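Local coordinates for protein arylalkylamine N-Acetyltransferase 2 (Aedes aegypti, PDB 4FD5) that probably transfers acyl groups from acyl-CoA thioesters to the amines of arylalkylamines such as dopamine and serotonin, as a member of the GNAT acetyltransferase family, at residues 9-14 against 148-153; 17-22 against 58-63; 165-170 against 183-188. All blocks are in the same frame, centred on the assembly; numbering follows the deposited sequence.

Contact 1 (9-14 against 148-153); sequences IRFETI and AKKLIE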
loop_
_atom_site.group_PDB
_atom_site.type_symbol
_atom_site.label_atom_id
_atom_site.label_comp_id
_atom_site.label_asym_id
_atom_site.label_seq_id
_atom_site.Cartn_x
_atom_site.Cartn_y
_atom_site.Cartn_z
ATOM N N ILE A 9 5.781 -12.170 -19.187
ATOM C CA ILE A 9 5.372 -12.042 -17.799
ATOM C C ILE A 9 3.906 -12.428 -17.704
ATOM O O ILE A 9 3.108 -12.092 -18.581
ATOM C CB ILE A 9 5.569 -10.594 -17.291
ATOM C CG1 ILE A 9 7.044 -10.185 -17.364
ATOM C CG2 ILE A 9 5.053 -10.443 -15.872
ATOM C CD1 ILE A 9 7.911 -10.824 -16.309
ATOM N N ARG A 10 3.564 -13.136 -16.634
ATOM C CA ARG A 10 2.219 -13.619 -16.401
ATOM C C ARG A 10 1.677 -12.905 -15.165
ATOM O O ARG A 10 2.439 -12.585 -14.256
ATOM C CB ARG A 10 2.294 -15.127 -16.151
ATOM C CG ARG A 10 0.988 -15.854 -16.149
ATOM C CD ARG A 10 1.225 -17.365 -16.155
ATOM N NE ARG A 10 1.863 -17.854 -14.929
ATOM C CZ ARG A 10 3.164 -18.104 -14.801
ATOM N NH1 ARG A 10 3.988 -17.909 -15.823
ATOM N NH2 ARG A 10 3.647 -18.548 -13.645
ATOM N N PHE A 11 0.381 -12.628 -15.143
ATOM C CA PHE A 11 -0.252 -12.042 -13.952
ATOM C C PHE A 11 -1.188 -13.054 -13.325
ATOM O O PHE A 11 -1.992 -13.694 -14.022
ATOM C CB PHE A 11 -0.989 -10.739 -14.290
ATOM C CG PHE A 11 -0.090 -9.677 -14.822
ATOM C CD1 PHE A 11 0.155 -9.582 -16.182
ATOM C CD2 PHE A 11 0.551 -8.797 -13.969
ATOM C CE1 PHE A 11 1.002 -8.615 -16.682
ATOM C CE2 PHE A 11 1.406 -7.827 -14.461
ATOM C CZ PHE A 11 1.631 -7.737 -15.819
ATOM N N GLU A 12 -1.070 -13.216 -12.010
ATOM C CA GLU A 12 -1.865 -14.211 -11.298
ATOM C C GLU A 12 -2.310 -13.669 -9.949
ATOM O O GLU A 12 -1.630 -12.845 -9.355
ATOM C CB GLU A 12 -1.042 -15.477 -11.051
ATOM C CG GLU A 12 -0.418 -16.111 -12.296
ATOM C CD GLU A 12 -1.448 -16.777 -13.190
ATOM O OE1 GLU A 12 -2.581 -17.021 -12.721
ATOM O OE2 GLU A 12 -1.121 -17.059 -14.364
ATOM N N THR A 13 -3.441 -14.157 -9.456
ATOM C CA THR A 13 -3.830 -13.868 -8.075
ATOM C C THR A 13 -2.869 -14.633 -7.162
ATOM O O THR A 13 -2.527 -15.776 -7.455
ATOM C CB THR A 13 -5.289 -14.292 -7.820
ATOM O OG1 THR A 13 -6.157 -13.595 -8.728
ATOM C CG2 THR A 13 -5.697 -13.987 -6.377
ATOM N N ILE A 14 -2.424 -14.021 -6.063
ATOM C CA ILE A 14 -1.399 -14.649 -5.226
ATOM C C ILE A 14 -2.018 -15.661 -4.288
ATOM O O ILE A 14 -2.847 -15.308 -3.447
ATOM C CB ILE A 14 -0.606 -13.614 -4.389
ATOM C CG1 ILE A 14 -0.061 -12.522 -5.322
ATOM C CG2 ILE A 14 0.547 -14.308 -3.654
ATOM C CD1 ILE A 14 0.732 -11.429 -4.629
ATOM N N ALA A 148 4.234 -1.837 -13.130
ATOM C CA ALA A 148 3.468 -1.182 -12.064
ATOM C C ALA A 148 2.028 -0.857 -12.516
ATOM O O ALA A 148 1.021 -1.182 -11.833
ATOM C CB ALA A 148 4.198 0.071 -11.575
ATOM N N LYS A 149 1.929 -0.230 -13.689
ATOM C CA LYS A 149 0.644 0.189 -14.199
ATOM C C LYS A 149 -0.204 -1.045 -14.490
ATOM O O LYS A 149 -1.375 -1.097 -14.131
ATOM C CB LYS A 149 0.826 1.052 -15.452
ATOM C CG LYS A 149 -0.452 1.673 -15.944
ATOM C CD LYS A 149 -0.116 2.619 -17.093
ATOM C CE LYS A 149 -1.319 3.417 -17.533
ATOM N NZ LYS A 149 -1.000 4.277 -18.711
ATOM N N LYS A 150 0.403 -2.059 -15.104
ATOM C CA LYS A 150 -0.331 -3.284 -15.421
ATOM C C LYS A 150 -0.851 -3.989 -14.163
ATOM O O LYS A 150 -1.947 -4.535 -14.171
ATOM C CB LYS A 150 0.521 -4.235 -16.246
ATOM C CG LYS A 150 0.913 -3.665 -17.609
ATOM C CD LYS A 150 1.766 -4.674 -18.385
ATOM C CE LYS A 150 2.233 -4.117 -19.725
ATOM N NZ LYS A 150 1.081 -3.805 -20.612
ATOM N N LEU A 151 -0.067 -3.969 -13.094
ATOM C CA LEU A 151 -0.497 -4.561 -11.830
ATOM C C LEU A 151 -1.734 -3.875 -11.283
ATOM O O LEU A 151 -2.643 -4.539 -10.773
ATOM C CB LEU A 151 0.645 -4.541 -10.809
ATOM C CG LEU A 151 1.720 -5.593 -11.001
ATOM C CD1 LEU A 151 2.959 -5.236 -10.193
ATOM C CD2 LEU A 151 1.161 -6.967 -10.599
ATOM N N ILE A 152 -1.785 -2.549 -11.401
ATOM C CA ILE A 152 -2.980 -1.844 -10.951
ATOM C C ILE A 152 -4.171 -2.122 -11.889
ATOM O O ILE A 152 -5.296 -2.292 -11.438
ATOM C CB ILE A 152 -2.719 -0.330 -10.816
ATOM C CG1 ILE A 152 -1.617 -0.083 -9.773
ATOM C CG2 ILE A 152 -3.981 0.374 -10.391
ATOM C CD1 ILE A 152 -1.863 -0.802 -8.449
ATOM N N GLU A 153 -3.912 -2.180 -13.193
ATOM C CA GLU A 153 -4.961 -2.525 -14.159
ATOM C C GLU A 153 -5.577 -3.899 -13.864
ATOM O O GLU A 153 -6.806 -4.060 -13.877
ATOM C CB GLU A 153 -4.401 -2.470 -15.577
ATOM C CG GLU A 153 -4.140 -1.051 -16.065
ATOM C CD GLU A 153 -3.367 -0.994 -17.370
ATOM O OE1 GLU A 153 -2.825 -2.031 -17.789
ATOM O OE2 GLU A 153 -3.301 0.101 -17.971
#
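Phe11 meets Lys150 and Leu151 along one side of its ring, from CD2 through CE2 to CZ, and its side chain crosses both at about a right angle. Leu151 brings its CD2 methyl against the edge of the ring, close to the ring plane, with CD2 3.9 Å from Phe11 CD2. Lys150 comes in obliquely: its CB lies 3.7 Å from Phe11 CZ, and Lys150 CD is 4.0 Å from Phe11 CZ. In Phe11, CG stands anti to the carbonyl carbon (chi1 -61°), which sends the ring from strand 10-13 toward the helix. That strand is an outermost one of the central GNAT sheet, bonded through the backbones of Arg10 and Glu12 to strand 66-69, and helix 147-161 lies against one face of the sheet. Phenylalanine is long enough to cover much of the 7.8 Å between Phe11 CA and Leu151 CA. Leucine fits the buried side of the helix, where it also packs on Leu136 of strand 129-138. Lysine suits the margin, since its methylenes pack on the aromatic carbons while the extended chain, bent only at chi4 (-62°), carries NZ away from the strand. Leu147 and Lys154 also touch the ring.

Contact 2 (17-22 against 58-63); sequences KYYDDV and STLKDN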
loop_
_atom_site.group_PDB
_atom_site.type_symbol
_atom_site.label_atom_id
_atom_site.label_comp_id
_atom_site.label_asym_id
_atom_site.label_seq_id
_atom_site.Cartn_x
_atom_site.Cartn_y
_atom_site.Cartn_z
ATOM N N LYS A 17 0.836 -20.738 -1.761
ATOM C CA LYS A 17 2.120 -21.342 -2.104
ATOM C C LYS A 17 3.166 -20.288 -2.459
ATOM O O LYS A 17 4.352 -20.562 -2.451
ATOM C CB LYS A 17 1.971 -22.351 -3.244
ATOM C CG LYS A 17 1.176 -23.579 -2.848
ATOM C CD LYS A 17 1.473 -24.718 -3.806
ATOM C CE LYS A 17 0.718 -25.988 -3.413
ATOM N NZ LYS A 17 1.022 -27.116 -4.335
ATOM N N TYR A 18 2.704 -19.078 -2.767
ATOM C CA TYR A 18 3.600 -17.982 -3.126
ATOM C C TYR A 18 3.815 -16.978 -2.003
ATOM O O TYR A 18 4.641 -16.067 -2.155
ATOM C CB TYR A 18 3.087 -17.233 -4.359
ATOM C CG TYR A 18 3.201 -18.049 -5.612
ATOM C CD1 TYR A 18 4.322 -17.948 -6.416
ATOM C CD2 TYR A 18 2.203 -18.930 -5.976
ATOM C CE1 TYR A 18 4.441 -18.704 -7.573
ATOM C CE2 TYR A 18 2.318 -19.704 -7.129
ATOM C CZ TYR A 18 3.440 -19.572 -7.921
ATOM O OH TYR A 18 3.578 -20.319 -9.075
ATOM N N TYR A 19 3.110 -17.140 -0.876
ATOM C CA TYR A 19 3.245 -16.137 0.169
ATOM C C TYR A 19 4.704 -15.906 0.597
ATOM O O TYR A 19 5.147 -14.762 0.707
ATOM C CB TYR A 19 2.395 -16.461 1.401
ATOM C CG TYR A 19 0.887 -16.428 1.248
ATOM C CD1 TYR A 19 0.259 -15.924 0.112
ATOM C CD2 TYR A 19 0.080 -16.903 2.275
ATOM C CE1 TYR A 19 -1.134 -15.909 0.005
ATOM C CE2 TYR A 19 -1.272 -16.884 2.179
ATOM C CZ TYR A 19 -1.887 -16.387 1.057
ATOM O OH TYR A 19 -3.259 -16.404 1.005
ATOM N N ASP A 20 5.452 -16.980 0.866
ATOM C CA ASP A 20 6.833 -16.801 1.298
ATOM C C ASP A 20 7.618 -16.038 0.240
ATOM O O ASP A 20 8.339 -15.090 0.580
ATOM C CB ASP A 20 7.533 -18.141 1.554
ATOM C CG ASP A 20 7.144 -18.774 2.880
ATOM O OD1 ASP A 20 6.416 -18.158 3.668
ATOM O OD2 ASP A 20 7.599 -19.909 3.149
ATOM N N ASP A 21 7.451 -16.441 -1.027
ATOM C CA ASP A 21 8.200 -15.827 -2.137
ATOM C C ASP A 21 7.868 -14.340 -2.177
ATOM O O ASP A 21 8.738 -13.499 -2.453
ATOM C CB ASP A 21 7.800 -16.420 -3.489
ATOM C CG ASP A 21 8.384 -17.804 -3.754
ATOM O OD1 ASP A 21 9.285 -18.241 -3.017
ATOM O OD2 ASP A 21 7.943 -18.446 -4.740
ATOM N N VAL A 22 6.605 -14.019 -1.916
ATOM C CA VAL A 22 6.165 -12.630 -2.035
ATOM C C VAL A 22 6.765 -11.824 -0.883
ATOM O O VAL A 22 7.305 -10.729 -1.080
ATOM C CB VAL A 22 4.623 -12.528 -2.120
ATOM C CG1 VAL A 22 4.140 -11.083 -1.862
ATOM C CG2 VAL A 22 4.119 -13.047 -3.462
ATOM N N SER A 58 -1.523 -10.903 6.475
ATOM C CA SER A 58 -2.955 -10.702 6.656
ATOM C C SER A 58 -3.602 -10.191 5.367
ATOM O O SER A 58 -4.660 -10.667 4.949
ATOM C CB SER A 58 -3.226 -9.731 7.804
ATOM O OG SER A 58 -4.605 -9.732 8.125
ATOM N N THR A 59 -2.944 -9.230 4.728
ATOM C CA THR A 59 -3.459 -8.693 3.474
ATOM C C THR A 59 -3.553 -9.771 2.382
ATOM O O THR A 59 -4.586 -9.898 1.709
ATOM C CB THR A 59 -2.586 -7.531 3.001
ATOM O OG1 THR A 59 -2.733 -6.452 3.932
ATOM C CG2 THR A 59 -3.022 -7.061 1.587
ATOM N N LEU A 60 -2.475 -10.537 2.225
ATOM C CA LEU A 60 -2.421 -11.610 1.246
ATOM C C LEU A 60 -3.599 -12.561 1.408
ATOM O O LEU A 60 -4.180 -13.003 0.423
ATOM C CB LEU A 60 -1.101 -12.388 1.341
ATOM C CG LEU A 60 0.106 -11.684 0.709
ATOM C CD1 LEU A 60 1.438 -12.339 1.095
ATOM C CD2 LEU A 60 -0.050 -11.641 -0.803
ATOM N N LYS A 61 -3.962 -12.861 2.650
ATOM C CA LYS A 61 -5.063 -13.805 2.868
ATOM C C LYS A 61 -6.450 -13.325 2.425
ATOM O O LYS A 61 -7.401 -14.122 2.372
ATOM C CB LYS A 61 -5.076 -14.263 4.319
ATOM C CG LYS A 61 -3.895 -15.152 4.626
ATOM C CD LYS A 61 -3.699 -15.354 6.118
ATOM C CE LYS A 61 -2.505 -16.255 6.364
ATOM N NZ LYS A 61 -2.232 -16.477 7.807
ATOM N N ASP A 62 -6.577 -12.044 2.081
ATOM C CA ASP A 62 -7.821 -11.549 1.474
ATOM C C ASP A 62 -8.029 -12.072 0.046
ATOM O O ASP A 62 -9.101 -11.880 -0.541
ATOM C CB ASP A 62 -7.883 -10.015 1.468
ATOM C CG ASP A 62 -8.239 -9.424 2.824
ATOM O OD1 ASP A 62 -8.696 -10.170 3.731
ATOM O OD2 ASP A 62 -8.065 -8.197 2.985
ATOM N N ASN A 63 -6.995 -12.708 -0.506
ATOM C CA ASN A 63 -7.079 -13.402 -1.783
ATOM C C ASN A 63 -7.428 -12.470 -2.944
ATOM O O ASN A 63 -8.109 -12.868 -3.889
ATOM C CB ASN A 63 -8.135 -14.508 -1.718
ATOM C CG ASN A 63 -7.897 -15.593 -2.749
ATOM O OD1 ASN A 63 -6.756 -15.860 -3.136
ATOM N ND2 ASN A 63 -8.978 -16.233 -3.198
HETATM O O HOH W 1 -4.400 -16.355 -1.418
#
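Tyr19 and Leu60 share a first torsion that sets CG anti to the carbonyl carbon, chi1 -66° in Tyr19 and -77° in Leu60, and with it their side chains slide past each other in opposite directions. The phenol ring runs out toward the end of the 58-63 segment, while the leucine branches reach back toward helix 19-29. Leu60 CB consequently sits over one face of the Tyr19 ring, offset toward the rim, in a CH-pi contact 4.1 Å from the ring centroid. Its CD1 methyl continues the packing at 3.9 Å from Tyr19 CD1, then meets Val22 CG1 tip to tip. Lys61 crosses the tyrosine at about a right angle, its CG 3.9 Å from Tyr19 OH. The contact sets the first turn of helix 19-29 against the last part of helix 50-60 and the type I beta turn from Leu60 to Asn63, from which the chain goes on to strand 66-69. Asn63 takes positive phi (62°), a conformation asparagine tolerates better than most residues. Tyrosine is apt here because its ring offers an apolar face to leucine and its hydroxyl a polar end for a bridging water: Tyr19 OH donates to a water at 2.7 Å, and that water donates in turn to Asn63 OD1 at 3.0 Å. Val22 and Leu60, compact and buried, both also pack on Ile14 and on Leu80 of strand 75-85. The lysine contributes its methylenes at the exposed margin, its chain extended beyond CG.

Contact 3 (165-170 against 183-188); sequences QVMKTD and LGFITK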
loop_
_atom_site.group_PDB
_atom_site.type_symbol
_atom_site.label_atom_id
_atom_site.label_comp_id
_atom_site.label_asym_id
_atom_site.label_seq_id
_atom_site.Cartn_x
_atom_site.Cartn_y
_atom_site.Cartn_z
ATOM N N GLN A 165 -17.026 -1.535 -6.228
ATOM C CA GLN A 165 -17.353 -0.321 -6.957
ATOM C C GLN A 165 -16.357 0.798 -6.687
ATOM O O GLN A 165 -16.300 1.774 -7.429
ATOM C CB GLN A 165 -18.745 0.164 -6.571
ATOM C CG GLN A 165 -19.843 -0.824 -6.875
ATOM C CD GLN A 165 -21.185 -0.311 -6.427
ATOM O OE1 GLN A 165 -21.924 0.274 -7.212
ATOM N NE2 GLN A 165 -21.499 -0.507 -5.156
ATOM N N VAL A 166 -15.591 0.657 -5.611
ATOM C CA VAL A 166 -14.631 1.696 -5.242
ATOM C C VAL A 166 -13.275 1.107 -4.878
ATOM O O VAL A 166 -13.185 0.128 -4.129
ATOM C CB VAL A 166 -15.153 2.558 -4.091
ATOM C CG1 VAL A 166 -14.079 3.548 -3.625
ATOM C CG2 VAL A 166 -16.417 3.306 -4.519
ATOM N N MET A 167 -12.218 1.717 -5.405
ATOM C CA MET A 167 -10.860 1.366 -5.009
ATOM C C MET A 167 -10.201 2.551 -4.322
ATOM O O MET A 167 -10.534 3.700 -4.607
ATOM C CB MET A 167 -10.019 0.981 -6.225
ATOM C CG MET A 167 -10.570 -0.160 -7.081
ATOM S SD MET A 167 -9.540 -0.472 -8.523
ATOM C CE MET A 167 -8.230 -1.481 -7.823
ATOM N N LYS A 168 -9.244 2.256 -3.447
ATOM C CA LYS A 168 -8.620 3.282 -2.609
ATOM C C LYS A 168 -7.157 2.943 -2.444
ATOM O O LYS A 168 -6.803 1.771 -2.394
ATOM C CB LYS A 168 -9.312 3.285 -1.235
ATOM C CG LYS A 168 -8.646 4.113 -0.135
ATOM C CD LYS A 168 -9.378 3.891 1.195
ATOM C CE LYS A 168 -8.875 4.821 2.304
ATOM N NZ LYS A 168 -7.603 4.344 2.903
ATOM N N THR A 169 -6.293 3.954 -2.364
ATOM C CA THR A 169 -4.909 3.697 -1.984
ATOM C C THR A 169 -4.369 4.865 -1.159
ATOM O O THR A 169 -4.667 6.025 -1.449
ATOM C CB THR A 169 -4.007 3.410 -3.215
ATOM O OG1 THR A 169 -2.733 2.913 -2.790
ATOM C CG2 THR A 169 -3.791 4.674 -4.039
ATOM N N ASP A 170 -3.588 4.555 -0.126
ATOM C CA ASP A 170 -2.945 5.587 0.671
ATOM C C ASP A 170 -1.495 5.633 0.197
ATOM O O ASP A 170 -0.632 4.910 0.698
ATOM C CB ASP A 170 -3.059 5.271 2.173
ATOM C CG ASP A 170 -4.515 5.161 2.650
ATOM O OD1 ASP A 170 -5.446 5.459 1.860
ATOM O OD2 ASP A 170 -4.732 4.753 3.812
ATOM N N LEU A 183 -4.197 6.157 -14.037
ATOM C CA LEU A 183 -5.334 5.240 -14.182
ATOM C C LEU A 183 -6.675 5.764 -13.632
ATOM O O LEU A 183 -7.618 4.994 -13.425
ATOM C CB LEU A 183 -4.989 3.898 -13.535
ATOM C CG LEU A 183 -3.847 3.164 -14.216
ATOM C CD1 LEU A 183 -3.357 1.994 -13.358
ATOM C CD2 LEU A 183 -4.298 2.690 -15.589
ATOM N N GLY A 184 -6.755 7.075 -13.400
ATOM C CA GLY A 184 -8.010 7.701 -13.032
ATOM C C GLY A 184 -8.282 7.861 -11.547
ATOM O O GLY A 184 -9.380 8.266 -11.166
ATOM N N PHE A 185 -7.308 7.543 -10.699
ATOM C CA PHE A 185 -7.484 7.799 -9.273
ATOM C C PHE A 185 -7.416 9.295 -9.002
ATOM O O PHE A 185 -6.640 10.014 -9.643
ATOM C CB PHE A 185 -6.436 7.052 -8.441
ATOM C CG PHE A 185 -6.707 5.577 -8.290
ATOM C CD1 PHE A 185 -6.686 4.736 -9.392
ATOM C CD2 PHE A 185 -6.975 5.033 -7.042
ATOM C CE1 PHE A 185 -6.932 3.363 -9.254
ATOM C CE2 PHE A 185 -7.224 3.666 -6.894
ATOM C CZ PHE A 185 -7.188 2.830 -7.998
ATOM N N ILE A 186 -8.242 9.736 -8.053
ATOM C CA ILE A 186 -8.390 11.139 -7.680
ATOM C C ILE A 186 -7.948 11.310 -6.236
ATOM O O ILE A 186 -8.273 10.482 -5.380
ATOM C CB ILE A 186 -9.881 11.550 -7.766
ATOM C CG1 ILE A 186 -10.407 11.342 -9.187
ATOM C CG2 ILE A 186 -10.090 12.985 -7.285
ATOM C CD1 ILE A 186 -9.537 11.958 -10.233
ATOM N N THR A 187 -7.245 12.403 -5.956
ATOM C CA THR A 187 -6.806 12.688 -4.590
ATOM C C THR A 187 -7.961 13.227 -3.743
ATOM O O THR A 187 -8.606 14.218 -4.112
ATOM C CB THR A 187 -5.616 13.683 -4.588
ATOM O OG1 THR A 187 -4.523 13.101 -5.307
ATOM C CG2 THR A 187 -5.171 14.013 -3.177
ATOM N N LYS A 188 -8.225 12.556 -2.626
ATOM C CA LYS A 188 -9.277 12.950 -1.703
ATOM C C LYS A 188 -8.689 13.662 -0.494
ATOM O O LYS A 188 -9.349 14.517 0.104
ATOM C CB LYS A 188 -10.093 11.737 -1.252
ATOM C CG LYS A 188 -10.727 10.973 -2.400
ATOM C CD LYS A 188 -11.482 11.923 -3.326
ATOM C CE LYS A 188 -12.985 11.696 -3.262
ATOM N NZ LYS A 188 -13.722 12.721 -4.062
#
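Met167 and Phe185 make the main touch, Met167 CB lying obliquely to the ring at 3.8 Å from Phe185 CZ. Phe185 CG lies beside its backbone N, anti to the carbonyl carbon (chi1 -76°), which aims the ring at the strand, and the methionine bends at chi3. The sulfur adds a Met-aromatic contact, 70° off the ring normal, with Met167 SD 4.1 Å from Phe185 CZ. Two residues along, Thr169 CG2 is a looser 4.4 Å from Phe185 CD2. Alternation along strand 166-171 turns Lys168 to the other face, where Lys168 NZ forms a hydrogen-bonded salt bridge with Asp170 OD1 (2.6 Å), meeting it on the syn side, and also hydrogen-bonds Asn116. Phe185 follows the Schellman motif that ends helix 174-182, with Gly184 (phi 94°) at C-prime, where a side chain would jam against the preceding carbonyl oxygen. Strands 166-171 and 186-192 and that helix form a beta-alpha-beta crossover, the parallel strands separated by antiparallel strand 213-220, as in GNAT folds. Ile133 touches the ring and its carbonyl accepts a hydrogen bond from Thr169 OG1; the CG2 methyl lies on the ring side, consistent with a buried contact resting mainly on dispersion and weak sulfur-aromatic attraction.

Contacts 1 and 3 reach the same mixed GNAT sheet, and contact 2 packs two helical segments together beside its N-terminal edge strand 10-13. Along the chain, contact 2 falls between the two segments of contact 1, and contact 3 follows both. Contacts 1 and 2, with centres about 15 Å apart, meet through Ile14, which packs on Val22 and Leu60 just after strand 10-13. Contacts 1 and 3 lie about 18 Å apart between centres and touch where Ile152 and Lys149 of helix 147-161 pack on Leu183. Contacts 2 and 3 stay about 10 Å apart at their nearest atoms. Helix 147-161 thus ties edge strand 10-13 to the Leu183 loop that precedes strand 186-192.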